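Local coordinates for hypothetical protein, similar to alpha-acetolactate decarboxylase (Staphylococcus aureus subsp. aureus, PDB 1XV2), which probably catalyses the decarboxylation of alpha-acetolactate to acetoin, as a zinc-binding member of the alpha-acetolactate decarboxylase family, at residues D141-R144 with R145-E148. Numbering follows the deposited sequence.
Sequences DSAR and RQPE
A type I beta turn from Ala143 to Gln146 takes the chain out of the short helix 140-143, and Arg145 and Gln146 lie against the backbone they have just left. Arg145 N donates to Ser142 O at 3.0 Å. The turn's own bond, from Gln146 N to Ala143 O, is weak at 3.3 Å, and the place of that oxygen is less sure in the model.

Arg145 reaches back along the helix. With chi1 at 66°, CG of Arg145 lies between its own backbone N and C, and Arg145 CG comes 3.6 Å from Asp141 O; from there the extended chain runs past the Asp141 carbonyl toward Ser142. A water in the plane of the guanidinium, at its edge, joins the two side chains: it accepts from Arg145 NE at 2.7 Å and donates to Ser142 OG at 3.0 Å. Gln132 also bonds the buried serine hydroxyl, while Arg145 NH2 is held by the carbonyl of Ala131, so both groups are tied to the loop that precedes the helix.

Gln146 takes the same first torsion, and its amide oxygen OE1 comes 3.7 Å from Ala143 CB. Each end of that amide has a partner, which should fix its flip: OE1 accepts from Arg127, and NE2 donates to Glu148 OE2 at 3.2 Å in a nearly straight bond (168°). The acceptor lies almost in the amide plane but is met from above the carboxylate plane. Glu148 OE1 in turn takes a bond from His125. The arrangement is a helix-to-strand connection through a type I turn, here joining helix 140-143 to strand 148-151, with the Gln146 side chain about 9 Å from the bound zinc ion.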
ATOM      1  N   ASP A 141      13.828 -10.528  16.730  1.00 27.61           N
ATOM      2  CA  ASP A 141      14.954 -10.965  17.548  1.00 29.13           C
ATOM      3  C   ASP A 141      15.778  -9.775  18.017  1.00 27.79           C
ATOM      4  O   ASP A 141      16.363  -9.803  19.097  1.00 26.63           O
ATOM      5  CB  ASP A 141      15.852 -11.934  16.769  1.00 30.56           C
ATOM      6  CG  ASP A 141      15.114 -13.186  16.322  1.00 32.87           C
ATOM      7  OD1 ASP A 141      14.347 -13.750  17.131  1.00 33.05           O
ATOM      8  OD2 ASP A 141      15.310 -13.610  15.163  1.00 35.27           O
ATOM      9  N   SER A 142      15.828  -8.731  17.198  1.00 26.91           N
ATOM     10  CA  SER A 142      16.579  -7.535  17.552  1.00 25.74           C
ATOM     11  C   SER A 142      15.820  -6.765  18.620  1.00 25.71           C
ATOM     12  O   SER A 142      16.396  -6.342  19.625  1.00 26.10           O
ATOM     13  CB  SER A 142      16.785  -6.654  16.323  1.00 25.31           C
ATOM     14  OG  SER A 142      17.566  -7.329  15.354  1.00 25.02           O
ATOM     15  N   ALA A 143      14.518  -6.605  18.402  1.00 24.49           N
ATOM     16  CA  ALA A 143      13.666  -5.880  19.334  1.00 23.81           C
ATOM     17  C   ALA A 143      13.689  -6.484  20.739  1.00 23.14           C
ATOM     18  O   ALA A 143      13.605  -5.763  21.732  1.00 22.27           O
ATOM     19  CB  ALA A 143      12.238  -5.844  18.804  1.00 23.75           C
ATOM     20  N   ARG A 144      13.809  -7.804  20.822  1.00 23.48           N
ATOM     21  CA  ARG A 144      13.823  -8.482  22.114  1.00 24.62           C
ATOM     22  C   ARG A 144      15.117  -8.315  22.907  1.00 24.81           C
ATOM     23  O   ARG A 144      15.209  -8.763  24.051  1.00 26.86           O
ATOM     24  CB  ARG A 144      13.508  -9.966  21.922  1.00 26.51           C
ATOM     25  CG  ARG A 144      12.045 -10.227  21.604  1.00 28.33           C
ATOM     26  CD  ARG A 144      11.802 -11.658  21.164  1.00 31.62           C
ATOM     27  NE  ARG A 144      10.381 -11.907  20.937  1.00 33.52           N
ATOM     28  CZ  ARG A 144       9.901 -12.972  20.302  1.00 34.90           C
ATOM     29  NH1 ARG A 144      10.729 -13.892  19.826  1.00 34.18           N
ATOM     30  NH2 ARG A 144       8.592 -13.114  20.141  1.00 33.86           N
ATOM     31  N   ARG A 145      16.111  -7.671  22.304  1.00 23.93           N
ATOM     32  CA  ARG A 145      17.385  -7.434  22.976  1.00 23.82           C
ATOM     33  C   ARG A 145      17.768  -5.967  22.814  1.00 22.54           C
ATOM     34  O   ARG A 145      18.911  -5.578  23.047  1.00 21.87           O
ATOM     35  CB  ARG A 145      18.481  -8.332  22.389  1.00 23.95           C
ATOM     36  CG  ARG A 145      18.843  -8.042  20.935  1.00 25.81           C
ATOM     37  CD  ARG A 145      19.812  -9.092  20.392  1.00 27.41           C
ATOM     38  NE  ARG A 145      20.154  -8.873  18.987  1.00 29.89           N
ATOM     39  CZ  ARG A 145      21.073  -8.016  18.554  1.00 29.57           C
ATOM     40  NH1 ARG A 145      21.769  -7.281  19.415  1.00 29.05           N
ATOM     41  NH2 ARG A 145      21.294  -7.887  17.251  1.00 30.86           N
ATOM     42  N   GLN A 146      16.790  -5.158  22.418  1.00 20.39           N
ATOM     43  CA  GLN A 146      16.998  -3.732  22.204  1.00 19.70           C
ATOM     44  C   GLN A 146      17.272  -2.959  23.480  1.00 19.31           C
ATOM     45  O   GLN A 146      16.738  -3.274  24.546  1.00 18.32           O
ATOM     46  CB  GLN A 146      15.765  -3.106  21.550  1.00 18.65           C
ATOM     47  CG  GLN A 146      14.526  -3.160  22.443  1.00 19.51           C
ATOM     48  CD  GLN A 146      13.286  -2.611  21.772  1.00 18.62           C
ATOM     49  OE1 GLN A 146      13.119  -2.735  20.563  1.00 18.90           O
ATOM     50  NE2 GLN A 146      12.398  -2.018  22.560  1.00 17.93           N
ATOM     51  N   PRO A 147      18.129  -1.936  23.390  1.00 18.00           N
ATOM     52  CA  PRO A 147      18.406  -1.148  24.585  1.00 18.86           C
ATOM     53  C   PRO A 147      17.314  -0.072  24.622  1.00 19.49           C
ATOM     54  O   PRO A 147      16.732   0.269  23.587  1.00 17.88           O
ATOM     55  CB  PRO A 147      19.793  -0.582  24.308  1.00 19.71           C
ATOM     56  CG  PRO A 147      19.776  -0.385  22.831  1.00 20.14           C
ATOM     57  CD  PRO A 147      19.121  -1.661  22.336  1.00 20.34           C
ATOM     58  N   GLU A 148      17.021   0.438  25.810  1.00 16.85           N
ATOM     59  CA  GLU A 148      16.006   1.469  25.968  1.00 17.72           C
ATOM     60  C   GLU A 148      16.553   2.540  26.897  1.00 18.18           C
ATOM     61  O   GLU A 148      17.234   2.234  27.875  1.00 18.38           O
ATOM     62  CB  GLU A 148      14.720   0.861  26.544  1.00 18.41           C
ATOM     63  CG  GLU A 148      13.933  -0.001  25.547  1.00 18.15           C
ATOM     64  CD  GLU A 148      12.790  -0.781  26.198  1.00 20.28           C
ATOM     65  OE1 GLU A 148      12.136  -0.239  27.115  1.00 16.68           O
ATOM     66  OE2 GLU A 148      12.537  -1.935  25.780  1.00 18.94           O
TER
HETATM   67  O   HOH W   1      19.114  -9.569  16.565  1.00 31.77           O